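Local structure of beta-glucosidase (Pseudoalteromonas sp., 3F95) at residues H7-R12 / V168-K173; T85-L90 / T133-L138; A23-Q28 / R64-L69; M18-A23 / L45-V50. The protein is an exo-1,3/1,4-beta-glucanase, probably releasing glucose from beta-glucans; the chain described is its extra C-terminal beta-sandwich domain. One frame throughout, in Å; residues are numbered along the deposited sequence. Where two conformers were deposited one is given.

Interactions 1 and 2 are neighbouring pairings within one sheet of the beta-sandwich, since strand 161-171 of interaction 1 lies beside strand 87-94 of interaction 2; their centres are about 9 Å apart. Interaction 2 is buried, interaction 1 only partly, with an exposed margin. Interaction 3 pairs two strands of the other sheet at the surface, on the opposite side of the chain's centre. Interaction 4 is buried and spans the sandwich. It shares strand 18-24 with interaction 3 and touches interaction 1 where Phe10 meets Trp20. Interactions 1 and 2 combine backbone ladders with apolar packing, interaction 3 adds a water bridge and Asx and ST turns, and interaction 4 has no hydrogen bond between its segments.

Interaction 1 (H7-R12 / V168-K173); sequences HPLFVR and VALTIK
Val168 O is gripped by two successive backbone donors, Leu9 N at 2.9 Å and Phe10 N at 3.0 Å, the mark of a classic beta bulge in this antiparallel pairing of the sandwich. Leu9 and Phe10 together face the single residue Val168, so the register slips by one between Pro8 and Phe10. Before the bulge, His7 and Leu170 form a hydrogen-bonded pair, with His7 N giving a bond of 2.7 Å to Leu170 O and Leu170 N answering to His7 O. Pro8, which has no N-H, falls at the non-hydrogen-bonded position opposite Ala169, where its CA rests 3.8 Å from Ala169 CB. Beyond the bulge, Val168 N returns a bond of 2.8 Å to Phe10 O.

The chain turns a corner at Leu9, whose CG stands anti to the carbonyl carbon (chi1 -60°). Farther out, its CD1 meets Leu170 CG at 4.2 Å, the two side chains crossing obliquely. Both leucines are buried in the layer between the sheets, where Tyr73, Leu88 and Met107 pack against them. The side chain of Phe10 meets Val168 only near its base, CB to CB at 4.2 Å; its ring leads off to meet Trp20 edge to face. His7 and Val11 lie at the exposed margin. Leu170 CD1 approaches the His7 imidazole obliquely. On the far flank of the bulge, the CG2 methyl of Val11 lies 3.6 Å from the same doubly held Val168 O.

Interaction 2 (T85-L90 / T133-L138); sequences TGYLEL and TLAIPL
Tyr87 sets the CD1-CE1 side of its ring against Pro137 on one face of this antiparallel ladder, while Leu88, Leu90, Leu134 and Ile136 fill the other, which looks into the core of the sandwich. Five backbone bonds hold the strands together, from Leu138 N to Gly86 O at 2.9 Å through the Leu88-Ile136 pair to the Leu90-Leu134 pair, where Leu134 N reaches Leu90 O at 2.8 Å.

The buried face is tightly packed. Leu90 CG takes the crowded position between the backbone N and the carbonyl carbon (chi1 68°), and its CD2 reaches Ile136 CD1 at 3.7 Å. At the other end Leu138 CD2 packs 3.6 Å from Leu88 N, next to the Leu138-Gly86 bond, and also touches Leu88 CB.

The opposite face is more open, with Tyr87, Glu89, Thr133 and Pro137 all partly exposed. Tyr87 CD1 comes within 3.4 Å of Pro137 N and 4.0 Å of Ala135 CB, both placed obliquely to the ring, and CE1 is 3.7 Å from Pro137 CB. In the conformer described, Glu89 runs extended through CD, its CG 3.8 Å from Thr133 CG2. The carboxylate carbon also lies close to this methyl, while OE1 accepts a hydrogen bond from Ser175 N.

Strand 87-94 is flanked on its other side by strand 161-171, and strand 132-137 by the short parallel strand 179-180. From the facing sheet, Met107 packs on Leu88 and Leu138, and Leu104 and Ile117 on Ile136.

Interaction 3 (A23-Q28 / R64-L69); sequences ADTSTQ and RAQAAL
The end of an antiparallel strand pair in one sheet of the sandwich, followed at once by a polar turn, brings Ala23 opposite Ala68. Their backbones exchange two hydrogen bonds, Ala23 N to Ala68 O and Ala68 N to Ala23 O, each 2.9 Å. One residue on, Ala67 CB sits 3.9 Å from Asp24 CA, and the strands then part.

Where direct pairing stops, a water spans the gap. It accepts from Thr25 N at a long 3.2 Å and donates to Gln66 O at 2.5 Å, an unusually short distance on which little should rest. Beside this bridge, Thr25 CG2 lies 3.8 Å from Gln66 CG, the two side chains crossing at about a right angle; Gln66 bends at chi2, carrying its amide off from Thr25.

Asp24 opens the turn. Its CG stands between the backbone N and the carbonyl carbon (chi1 61°), and OD1 accepts both Ser26 N at 2.9 Å, from above the carboxylate plane, and Ser26 OG at 2.6 Å, on the syn lone pair. The first bond defines an Asx turn. Ser26 OG in turn accepts from Gln28 N, an ST turn. The other oxygen, OD2, is bonded by Ser39 OG and Asp41 N. An alanine in place of Asp24 would probably leave Ser26 N and OG, and Ser39 OG and Asp41 N, without their acceptor and let the 24-28 loop drift from the segment around Ser39 and Asp41.

Strand 67-73 lies between strands 18-24 and 149-158 of its sheet, and Ala67 and Leu69 rest on Leu45 of strand 45-50 in the opposing sheet.

Interaction 4 (M18-A23 / L45-V50); sequences MTWQLA and LLMQSV
Strands 18-23 and 45-50 run roughly antiparallel, at 152°, with their axes 7.8 Å apart at the closest point and no hydrogen bond between them. They belong to the two facing sheets of the beta-sandwich, and Trp20, Leu22, Leu45 and Met47 fill the space between.

Met47 and Trp20 make a Met-aromatic contact. Met47 SD lies over one face of the indole, 4.0 Å from the centroid of the Trp20 five-membered ring and 18° off its normal, displaced toward the rim. Its nearest ring atom is Trp20 CD1 at 3.8 Å. The methionine reaches there with CG anti to the backbone N (chi1 175°); a bend at the last torsion then leaves Met47 CE 4.1 Å from the same Trp20 CD1. The two side chains meet at about a right angle.

The indole has further neighbours in the core, among them Phe61 of strand 58-63, whose ring also touches it. Replacing Trp20 by an alanine would probably open a gap in the core, leaving the Met47 sulfur without its aromatic face and the ring of Phe10 without its edge-to-face partner.

Toward the other end, Leu22 and Leu45 also cross at about a right angle. Leu22 CG is 4.0 Å from Leu45 CD2, a branch that also packs against Leu22 CA. Leu22 is the link between the two clusters, for its CD2 touches Met47 CB at 4.2 Å and, closer still, rests 3.6 Å from the backbone oxygen Leu45 O.

Interaction 1 (H7-R12 / V168-K173)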
loop_
_atom_site.group_PDB
_atom_site.type_symbol
_atom_site.label_atom_id
_atom_site.label_comp_id
_atom_site.label_asym_id
_atom_site.label_seq_id
_atom_site.Cartn_x
_atom_site.Cartn_y
_atom_site.Cartn_z
ATOM N N HIS A 7 9.060 -11.230 4.797
ATOM C CA HIS A 7 8.058 -11.268 5.836
ATOM C C HIS A 7 6.734 -10.791 5.214
ATOM O O HIS A 7 6.611 -9.618 4.843
ATOM C CB HIS A 7 8.469 -10.383 7.000
ATOM C CG HIS A 7 7.439 -10.309 8.076
ATOM N ND1 HIS A 7 7.257 -11.317 9.000
ATOM C CD2 HIS A 7 6.498 -9.375 8.345
ATOM C CE1 HIS A 7 6.269 -10.990 9.817
ATOM N NE2 HIS A 7 5.794 -9.814 9.443
ATOM N N PRO A 8 5.769 -11.714 5.034
ATOM C CA PRO A 8 4.518 -11.333 4.375
ATOM C C PRO A 8 3.678 -10.396 5.240
ATOM O O PRO A 8 3.641 -10.542 6.481
ATOM C CB PRO A 8 3.800 -12.683 4.177
ATOM C CG PRO A 8 4.305 -13.488 5.393
ATOM C CD PRO A 8 5.783 -13.158 5.364
ATOM N N LEU A 9 3.028 -9.425 4.587
ATOM C CA LEU A 9 2.091 -8.530 5.276
ATOM C C LEU A 9 0.680 -8.704 4.747
ATOM O O LEU A 9 -0.306 -8.673 5.514
ATOM C CB LEU A 9 2.513 -7.058 5.127
ATOM C CG LEU A 9 3.909 -6.682 5.683
ATOM C CD1 LEU A 9 4.269 -5.229 5.342
ATOM C CD2 LEU A 9 4.004 -6.916 7.192
ATOM N N PHE A 10 0.582 -8.822 3.424
ATOM C CA PHE A 10 -0.666 -9.208 2.780
ATOM C C PHE A 10 -0.370 -10.060 1.565
ATOM O O PHE A 10 -0.200 -9.549 0.468
ATOM C CB PHE A 10 -1.570 -8.015 2.404
ATOM C CG PHE A 10 -2.860 -8.431 1.739
ATOM C CD1 PHE A 10 -3.963 -8.843 2.509
ATOM C CD2 PHE A 10 -2.974 -8.451 0.350
ATOM C CE1 PHE A 10 -5.159 -9.261 1.881
ATOM C CE2 PHE A 10 -4.157 -8.882 -0.279
ATOM C CZ PHE A 10 -5.246 -9.284 0.490
ATOM N N VAL A 11 -0.285 -11.362 1.786
ATOM C CA VAL A 11 -0.070 -12.308 0.690
ATOM C C VAL A 11 -1.242 -13.285 0.718
ATOM O O VAL A 11 -1.254 -14.291 1.462
ATOM C CB VAL A 11 1.333 -13.039 0.732
ATOM C CG1 VAL A 11 1.502 -13.902 -0.543
ATOM C CG2 VAL A 11 2.505 -12.017 0.840
ATOM N N ARG A 12 -2.228 -12.958 -0.111
ATOM C CA ARG A 12 -3.522 -13.624 -0.185
ATOM C C ARG A 12 -4.463 -13.320 0.991
ATOM O O ARG A 12 -5.678 -13.343 0.807
ATOM C CB ARG A 12 -3.391 -15.136 -0.354
ATOM C CG ARG A 12 -2.577 -15.548 -1.585
ATOM C CD ARG A 12 -2.773 -17.046 -1.869
ATOM N NE ARG A 12 -4.158 -17.387 -2.210
ATOM C CZ ARG A 12 -4.590 -18.632 -2.427
ATOM N NH1 ARG A 12 -3.737 -19.676 -2.366
ATOM N NH2 ARG A 12 -5.853 -18.848 -2.737
ATOM N N VAL A 168 1.899 -8.194 -0.739
ATOM C CA VAL A 168 2.697 -7.182 -0.064
ATOM C C VAL A 168 3.580 -7.854 0.955
ATOM O O VAL A 168 3.086 -8.570 1.847
ATOM C CB VAL A 168 1.813 -6.133 0.674
ATOM C CG1 VAL A 168 2.664 -5.039 1.246
ATOM C CG2 VAL A 168 0.811 -5.509 -0.295
ATOM N N ALA A 169 4.889 -7.634 0.842
ATOM C CA ALA A 169 5.816 -8.266 1.792
ATOM C C ALA A 169 7.075 -7.450 1.983
ATOM O O ALA A 169 7.490 -6.735 1.058
ATOM C CB ALA A 169 6.168 -9.696 1.316
ATOM N N LEU A 170 7.667 -7.526 3.190
ATOM C CA LEU A 170 9.010 -7.000 3.407
ATOM C C LEU A 170 10.002 -8.048 2.881
ATOM O O LEU A 170 9.806 -9.239 3.098
ATOM C CB LEU A 170 9.246 -6.697 4.890
ATOM C CG LEU A 170 8.436 -5.556 5.506
ATOM C CD1 LEU A 170 8.491 -5.575 7.026
ATOM C CD2 LEU A 170 8.912 -4.206 4.974
ATOM N N THR A 171 11.038 -7.600 2.166
ATOM C CA THR A 171 12.016 -8.512 1.597
ATOM C C THR A 171 13.425 -7.922 1.641
ATOM O O THR A 171 13.606 -6.699 1.599
ATOM C CB THR A 171 11.675 -8.898 0.132
ATOM O OG1 THR A 171 12.583 -9.920 -0.300
ATOM C CG2 THR A 171 11.816 -7.696 -0.800
ATOM N N ILE A 172 14.426 -8.796 1.703
ATOM C CA ILE A 172 15.805 -8.312 1.700
ATOM C C ILE A 172 16.317 -8.247 0.277
ATOM O O ILE A 172 17.301 -7.562 0.013
ATOM C CB ILE A 172 16.755 -9.129 2.622
ATOM C CG1 ILE A 172 16.839 -10.592 2.180
ATOM C CG2 ILE A 172 16.281 -8.999 4.054
ATOM C CD1 ILE A 172 17.824 -11.430 2.973
ATOM N N LYS A 173 15.634 -8.971 -0.613
ATOM C CA LYS A 173 15.913 -8.926 -2.048
ATOM C C LYS A 173 14.651 -8.918 -2.921
ATOM O O LYS A 173 13.841 -9.871 -2.886
ATOM C CB LYS A 173 16.846 -10.072 -2.491
ATOM C CG LYS A 173 16.271 -11.473 -2.367
ATOM C CD LYS A 173 16.486 -12.253 -3.664
ATOM C CE LYS A 173 17.952 -12.288 -4.051
ATOM N NZ LYS A 173 18.187 -12.694 -5.484
#

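Interaction 2 (T85-L90 / T133-L138)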
loop_
_atom_site.group_PDB
_atom_site.type_symbol
_atom_site.label_atom_id
_atom_site.label_comp_id
_atom_site.label_asym_id
_atom_site.label_seq_id
_atom_site.Cartn_x
_atom_site.Cartn_y
_atom_site.Cartn_z
ATOM N N THR A 85 18.132 -2.407 5.400
ATOM C CA THR A 85 18.478 -2.058 4.017
ATOM C C THR A 85 17.662 -2.862 3.007
ATOM O O THR A 85 18.132 -3.145 1.900
ATOM C CB THR A 85 19.996 -2.248 3.707
ATOM O OG1 THR A 85 20.458 -3.479 4.280
ATOM C CG2 THR A 85 20.807 -1.104 4.286
ATOM N N GLY A 86 16.441 -3.217 3.398
ATOM C CA GLY A 86 15.558 -4.033 2.572
ATOM C C GLY A 86 14.512 -3.215 1.826
ATOM O O GLY A 86 14.683 -2.010 1.577
ATOM N N TYR A 87 13.417 -3.888 1.486
ATOM C CA TYR A 87 12.413 -3.361 0.585
ATOM C C TYR A 87 11.034 -3.710 1.085
ATOM O O TYR A 87 10.825 -4.787 1.664
ATOM C CB TYR A 87 12.528 -4.018 -0.797
ATOM C CG TYR A 87 13.845 -3.761 -1.457
ATOM C CD1 TYR A 87 13.964 -2.768 -2.423
ATOM C CD2 TYR A 87 14.984 -4.505 -1.106
ATOM C CE1 TYR A 87 15.175 -2.502 -3.019
ATOM C CE2 TYR A 87 16.217 -4.242 -1.702
ATOM C CZ TYR A 87 16.291 -3.245 -2.661
ATOM O OH TYR A 87 17.495 -2.974 -3.271
ATOM N N LEU A 88 10.083 -2.827 0.824
ATOM C CA LEU A 88 8.694 -3.275 0.804
ATOM C C LEU A 88 8.396 -3.635 -0.648
ATOM O O LEU A 88 8.596 -2.809 -1.540
ATOM C CB LEU A 88 7.741 -2.176 1.306
ATOM C CG LEU A 88 6.256 -2.604 1.345
ATOM C CD1 LEU A 88 6.030 -3.548 2.535
ATOM C CD2 LEU A 88 5.298 -1.409 1.414
ATOM N N GLU A 89 7.947 -4.862 -0.880
ATOM C CA GLU A 89 7.533 -5.278 -2.213
ATOM C C GLU A 89 6.028 -5.463 -2.272
ATOM O O GLU A 89 5.417 -5.967 -1.327
ATOM C CB GLU A 89 8.240 -6.566 -2.656
ATOM C CG GLU A 89 7.794 -7.051 -4.042
ATOM C CD GLU A 89 8.312 -8.445 -4.417
ATOM O OE1 GLU A 89 9.516 -8.566 -4.675
ATOM O OE2 GLU A 89 7.507 -9.406 -4.489
ATOM N N LEU A 90 5.427 -5.047 -3.385
ATOM C CA LEU A 90 3.998 -5.256 -3.577
ATOM C C LEU A 90 3.700 -5.334 -5.062
ATOM O O LEU A 90 4.496 -4.877 -5.873
ATOM C CB LEU A 90 3.182 -4.115 -2.937
ATOM C CG LEU A 90 3.281 -2.705 -3.574
ATOM C CD1 LEU A 90 2.103 -1.801 -3.147
ATOM C CD2 LEU A 90 4.565 -2.028 -3.242
ATOM N N THR A 133 5.100 -5.537 -10.383
ATOM C CA THR A 133 5.697 -5.794 -9.092
ATOM C C THR A 133 6.664 -4.651 -8.772
ATOM O O THR A 133 7.634 -4.409 -9.502
ATOM C CB THR A 133 6.448 -7.138 -9.074
ATOM O OG1 THR A 133 5.552 -8.164 -9.488
ATOM C CG2 THR A 133 6.938 -7.443 -7.675
ATOM N N LEU A 134 6.376 -3.940 -7.684
ATOM C CA LEU A 134 7.168 -2.775 -7.283
ATOM C C LEU A 134 8.006 -3.126 -6.053
ATOM O O LEU A 134 7.476 -3.678 -5.063
ATOM C CB LEU A 134 6.231 -1.592 -6.973
ATOM C CG LEU A 134 5.267 -1.119 -8.068
ATOM C CD1 LEU A 134 4.404 0.053 -7.546
ATOM C CD2 LEU A 134 6.074 -0.687 -9.343
ATOM N N ALA A 135 9.311 -2.861 -6.121
ATOM C CA ALA A 135 10.196 -3.036 -4.973
ATOM C C ALA A 135 10.608 -1.663 -4.443
ATOM O O ALA A 135 11.127 -0.828 -5.173
ATOM C CB ALA A 135 11.434 -3.928 -5.320
ATOM N N ILE A 136 10.303 -1.403 -3.178
ATOM C CA ILE A 136 10.535 -0.070 -2.620
ATOM C C ILE A 136 11.635 -0.083 -1.559
ATOM O O ILE A 136 11.408 -0.529 -0.430
ATOM C CB ILE A 136 9.234 0.556 -2.037
ATOM C CG1 ILE A 136 8.153 0.593 -3.128
ATOM C CG2 ILE A 136 9.537 1.942 -1.508
ATOM C CD1 ILE A 136 6.744 0.891 -2.625
ATOM N N PRO A 137 12.838 0.400 -1.923
ATOM C CA PRO A 137 13.916 0.377 -0.929
ATOM C C PRO A 137 13.496 1.225 0.263
ATOM O O PRO A 137 12.960 2.323 0.088
ATOM C CB PRO A 137 15.115 0.983 -1.653
ATOM C CG PRO A 137 14.575 1.566 -2.962
ATOM C CD PRO A 137 13.242 0.955 -3.229
ATOM N N LEU A 138 13.691 0.689 1.461
ATOM C CA LEU A 138 13.231 1.378 2.673
ATOM C C LEU A 138 14.151 2.522 3.079
ATOM O O LEU A 138 13.735 3.468 3.755
ATOM C CB LEU A 138 13.042 0.378 3.821
ATOM C CG LEU A 138 11.974 -0.705 3.563
ATOM C CD1 LEU A 138 11.817 -1.633 4.761
ATOM C CD2 LEU A 138 10.613 -0.087 3.176
#

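Interaction 3 (A23-Q28 / R64-L69)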
loop_
_atom_site.group_PDB
_atom_site.type_symbol
_atom_site.label_atom_id
_atom_site.label_comp_id
_atom_site.label_asym_id
_atom_site.label_seq_id
_atom_site.Cartn_x
_atom_site.Cartn_y
_atom_site.Cartn_z
ATOM N N ALA A 23 -9.523 5.640 5.884
ATOM C CA ALA A 23 -9.672 6.884 6.655
ATOM C C ALA A 23 -10.057 8.057 5.762
ATOM O O ALA A 23 -9.202 8.679 5.074
ATOM C CB ALA A 23 -8.384 7.170 7.472
ATOM N N ASP A 24 -11.352 8.353 5.731
ATOM C CA ASP A 24 -11.822 9.505 4.948
ATOM C C ASP A 24 -11.904 10.778 5.823
ATOM O O ASP A 24 -11.378 10.797 6.930
ATOM C CB ASP A 24 -13.126 9.198 4.209
ATOM C CG ASP A 24 -14.281 8.847 5.149
ATOM O OD1 ASP A 24 -14.230 9.227 6.345
ATOM O OD2 ASP A 24 -15.223 8.181 4.688
ATOM N N THR A 25 -12.591 11.820 5.350
ATOM C CA THR A 25 -12.638 13.096 6.091
ATOM C C THR A 25 -13.744 13.100 7.156
ATOM O O THR A 25 -13.936 14.100 7.870
ATOM C CB THR A 25 -12.805 14.297 5.150
ATOM O OG1 THR A 25 -13.980 14.109 4.346
ATOM C CG2 THR A 25 -11.546 14.435 4.214
ATOM N N SER A 26 -14.422 11.972 7.298
ATOM C CA SER A 26 -15.474 11.827 8.296
ATOM C C SER A 26 -14.911 11.566 9.688
ATOM O O SER A 26 -13.702 11.414 9.870
ATOM C CB SER A 26 -16.464 10.726 7.915
ATOM O OG SER A 26 -15.980 9.440 8.256
ATOM N N THR A 27 -15.816 11.451 10.656
ATOM C CA THR A 27 -15.418 11.150 12.034
ATOM C C THR A 27 -15.358 9.651 12.296
ATOM O O THR A 27 -15.215 9.223 13.437
ATOM C CB THR A 27 -16.409 11.787 13.056
ATOM O OG1 THR A 27 -17.731 11.291 12.819
ATOM C CG2 THR A 27 -16.400 13.316 12.940
ATOM N N GLN A 28 -15.483 8.838 11.255
ATOM C CA GLN A 28 -15.370 7.390 11.437
ATOM C C GLN A 28 -14.242 6.837 10.561
ATOM O O GLN A 28 -14.207 7.063 9.354
ATOM C CB GLN A 28 -16.676 6.673 11.097
ATOM C CG GLN A 28 -17.885 7.054 11.978
ATOM C CD GLN A 28 -19.189 6.393 11.479
ATOM O OE1 GLN A 28 -19.966 7.006 10.720
ATOM N NE2 GLN A 28 -19.427 5.163 11.882
ATOM N N ARG A 64 -13.070 8.382 -4.269
ATOM C CA ARG A 64 -13.933 9.395 -4.875
ATOM C C ARG A 64 -13.864 10.734 -4.160
ATOM O O ARG A 64 -14.383 11.735 -4.676
ATOM C CB ARG A 64 -15.378 8.896 -4.945
ATOM C CG ARG A 64 -15.519 7.715 -5.881
ATOM C CD ARG A 64 -16.926 7.217 -5.850
ATOM N NE ARG A 64 -17.789 8.194 -6.492
ATOM C CZ ARG A 64 -18.996 8.522 -6.047
ATOM N NH1 ARG A 64 -19.479 7.941 -4.947
ATOM N NH2 ARG A 64 -19.709 9.432 -6.701
ATOM N N ALA A 65 -13.232 10.760 -2.985
ATOM C CA ALA A 65 -12.908 12.002 -2.293
ATOM C C ALA A 65 -11.687 11.772 -1.421
ATOM O O ALA A 65 -11.253 10.633 -1.266
ATOM C CB ALA A 65 -14.095 12.510 -1.437
ATOM N N GLN A 66 -11.167 12.864 -0.863
ATOM C CA GLN A 66 -10.020 12.845 0.036
ATOM C C GLN A 66 -10.049 11.707 1.061
ATOM O O GLN A 66 -10.964 11.633 1.879
ATOM C CB GLN A 66 -9.930 14.178 0.773
ATOM C CG GLN A 66 -8.737 14.246 1.697
ATOM C CD GLN A 66 -7.399 14.303 0.949
ATOM O OE1 GLN A 66 -7.320 14.784 -0.183
ATOM N NE2 GLN A 66 -6.350 13.824 1.592
ATOM N N ALA A 67 -9.038 10.836 1.030
ATOM C CA ALA A 67 -8.997 9.687 1.943
ATOM C C ALA A 67 -7.632 9.048 1.890
ATOM O O ALA A 67 -6.908 9.238 0.901
ATOM C CB ALA A 67 -10.046 8.658 1.559
ATOM N N ALA A 68 -7.283 8.367 2.986
ATOM C CA ALA A 68 -6.030 7.601 3.086
ATOM C C ALA A 68 -6.365 6.132 3.301
ATOM O O ALA A 68 -7.152 5.771 4.182
ATOM C CB ALA A 68 -5.176 8.102 4.217
ATOM N N LEU A 69 -5.738 5.294 2.492
ATOM C CA LEU A 69 -5.754 3.859 2.709
ATOM C C LEU A 69 -4.424 3.491 3.342
ATOM O O LEU A 69 -3.373 3.922 2.845
ATOM C CB LEU A 69 -5.822 3.127 1.376
ATOM C CG LEU A 69 -5.633 1.613 1.527
ATOM C CD1 LEU A 69 -6.902 0.954 2.178
ATOM C CD2 LEU A 69 -5.225 0.988 0.214
HETATM O O HOH W 1 -13.396 12.192 2.319
#

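Interaction 4 (M18-A23 / L45-V50)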
loop_
_atom_site.group_PDB
_atom_site.type_symbol
_atom_site.label_atom_id
_atom_site.label_comp_id
_atom_site.label_asym_id
_atom_site.label_seq_id
_atom_site.Cartn_x
_atom_site.Cartn_y
_atom_site.Cartn_z
ATOM N N MET A 18 -1.988 -7.368 11.286
ATOM C CA MET A 18 -2.246 -6.378 10.223
ATOM C C MET A 18 -3.727 -6.132 9.925
ATOM O O MET A 18 -4.554 -7.048 10.026
ATOM C CB MET A 18 -1.536 -6.730 8.899
ATOM C CG MET A 18 -0.088 -7.191 8.981
ATOM S SD MET A 18 0.987 -5.976 9.695
ATOM C CE MET A 18 0.937 -4.650 8.491
ATOM N N THR A 19 -4.043 -4.898 9.525
ATOM C CA THR A 19 -5.372 -4.543 9.016
ATOM C C THR A 19 -5.235 -3.564 7.890
ATOM O O THR A 19 -4.267 -2.818 7.818
ATOM C CB THR A 19 -6.211 -3.524 9.871
ATOM O OG1 THR A 19 -5.534 -3.027 11.016
ATOM C CG2 THR A 19 -7.616 -3.884 10.015
ATOM N N TRP A 20 -6.287 -3.493 7.075
ATOM C CA TRP A 20 -6.467 -2.362 6.193
ATOM C C TRP A 20 -7.154 -1.261 7.025
ATOM O O TRP A 20 -7.979 -1.548 7.939
ATOM C CB TRP A 20 -7.377 -2.728 5.026
ATOM C CG TRP A 20 -6.875 -3.852 4.160
ATOM C CD1 TRP A 20 -7.338 -5.115 4.113
ATOM C CD2 TRP A 20 -5.806 -3.774 3.202
ATOM N NE1 TRP A 20 -6.608 -5.865 3.204
ATOM C CE2 TRP A 20 -5.681 -5.054 2.610
ATOM C CE3 TRP A 20 -4.938 -2.749 2.803
ATOM C CZ2 TRP A 20 -4.709 -5.348 1.623
ATOM C CZ3 TRP A 20 -3.976 -3.037 1.814
ATOM C CH2 TRP A 20 -3.882 -4.320 1.239
ATOM N N GLN A 21 -6.803 -0.020 6.732
ATOM C CA GLN A 21 -7.419 1.136 7.380
ATOM C C GLN A 21 -7.933 2.091 6.320
ATOM O O GLN A 21 -7.150 2.595 5.513
ATOM C CB GLN A 21 -6.414 1.875 8.283
ATOM C CG GLN A 21 -6.075 1.155 9.557
ATOM C CD GLN A 21 -5.445 2.045 10.634
ATOM O OE1 GLN A 21 -5.869 3.185 10.882
ATOM N NE2 GLN A 21 -4.457 1.494 11.313
ATOM N N LEU A 22 -9.233 2.381 6.349
ATOM C CA LEU A 22 -9.837 3.289 5.371
ATOM C C LEU A 22 -10.259 4.557 6.124
ATOM O O LEU A 22 -11.181 4.503 6.958
ATOM C CB LEU A 22 -11.053 2.634 4.716
ATOM C CG LEU A 22 -10.868 1.523 3.653
ATOM C CD1 LEU A 22 -10.183 0.286 4.234
ATOM C CD2 LEU A 22 -12.218 1.121 3.025
ATOM N N ALA A 23 -9.523 5.640 5.884
ATOM C CA ALA A 23 -9.672 6.884 6.655
ATOM C C ALA A 23 -10.057 8.057 5.762
ATOM O O ALA A 23 -9.202 8.679 5.074
ATOM C CB ALA A 23 -8.384 7.170 7.472
ATOM N N LEU A 45 -13.914 6.192 0.050
ATOM C CA LEU A 45 -12.884 5.159 -0.198
ATOM C C LEU A 45 -13.569 3.803 -0.003
ATOM O O LEU A 45 -14.123 3.535 1.067
ATOM C CB LEU A 45 -11.677 5.330 0.747
ATOM C CG LEU A 45 -10.531 4.306 0.647
ATOM C CD1 LEU A 45 -10.010 4.193 -0.810
ATOM C CD2 LEU A 45 -9.384 4.659 1.622
ATOM N N LEU A 46 -13.540 2.966 -1.052
ATOM C CA LEU A 46 -14.163 1.644 -1.048
ATOM C C LEU A 46 -13.119 0.597 -1.394
ATOM O O LEU A 46 -12.257 0.854 -2.236
ATOM C CB LEU A 46 -15.285 1.522 -2.080
ATOM C CG LEU A 46 -16.493 2.482 -2.155
ATOM C CD1 LEU A 46 -17.643 1.756 -2.910
ATOM C CD2 LEU A 46 -16.948 3.002 -0.807
ATOM N N MET A 47 -13.221 -0.553 -0.747
ATOM C CA MET A 47 -12.361 -1.693 -1.001
ATOM C C MET A 47 -13.205 -2.890 -1.474
ATOM O O MET A 47 -14.240 -3.184 -0.889
ATOM C CB MET A 47 -11.618 -2.077 0.291
ATOM C CG MET A 47 -10.778 -3.360 0.127
ATOM S SD MET A 47 -9.853 -3.830 1.587
ATOM C CE MET A 47 -11.120 -4.687 2.571
ATOM N N GLN A 48 -12.745 -3.554 -2.539
ATOM C CA GLN A 48 -13.355 -4.766 -3.087
ATOM C C GLN A 48 -12.235 -5.787 -3.259
ATOM O O GLN A 48 -11.065 -5.427 -3.223
ATOM C CB GLN A 48 -13.894 -4.498 -4.487
ATOM C CG GLN A 48 -15.171 -3.712 -4.630
ATOM C CD GLN A 48 -15.548 -3.585 -6.104
ATOM O OE1 GLN A 48 -15.170 -4.429 -6.926
ATOM N NE2 GLN A 48 -16.276 -2.530 -6.446
ATOM N N SER A 49 -12.568 -7.067 -3.437
ATOM C CA SER A 49 -11.529 -8.036 -3.737
ATOM C C SER A 49 -11.381 -8.130 -5.247
ATOM O O SER A 49 -12.345 -7.936 -5.987
ATOM C CB SER A 49 -11.856 -9.398 -3.144
ATOM O OG SER A 49 -12.920 -9.989 -3.853
ATOM N N VAL A 50 -10.175 -8.453 -5.690
ATOM C CA VAL A 50 -9.906 -8.681 -7.114
ATOM C C VAL A 50 -9.065 -9.978 -7.224
ATOM O O VAL A 50 -8.493 -10.462 -6.231
ATOM C CB VAL A 50 -9.152 -7.491 -7.764
ATOM C CG1 VAL A 50 -9.963 -6.199 -7.729
ATOM C CG2 VAL A 50 -7.791 -7.272 -7.139
#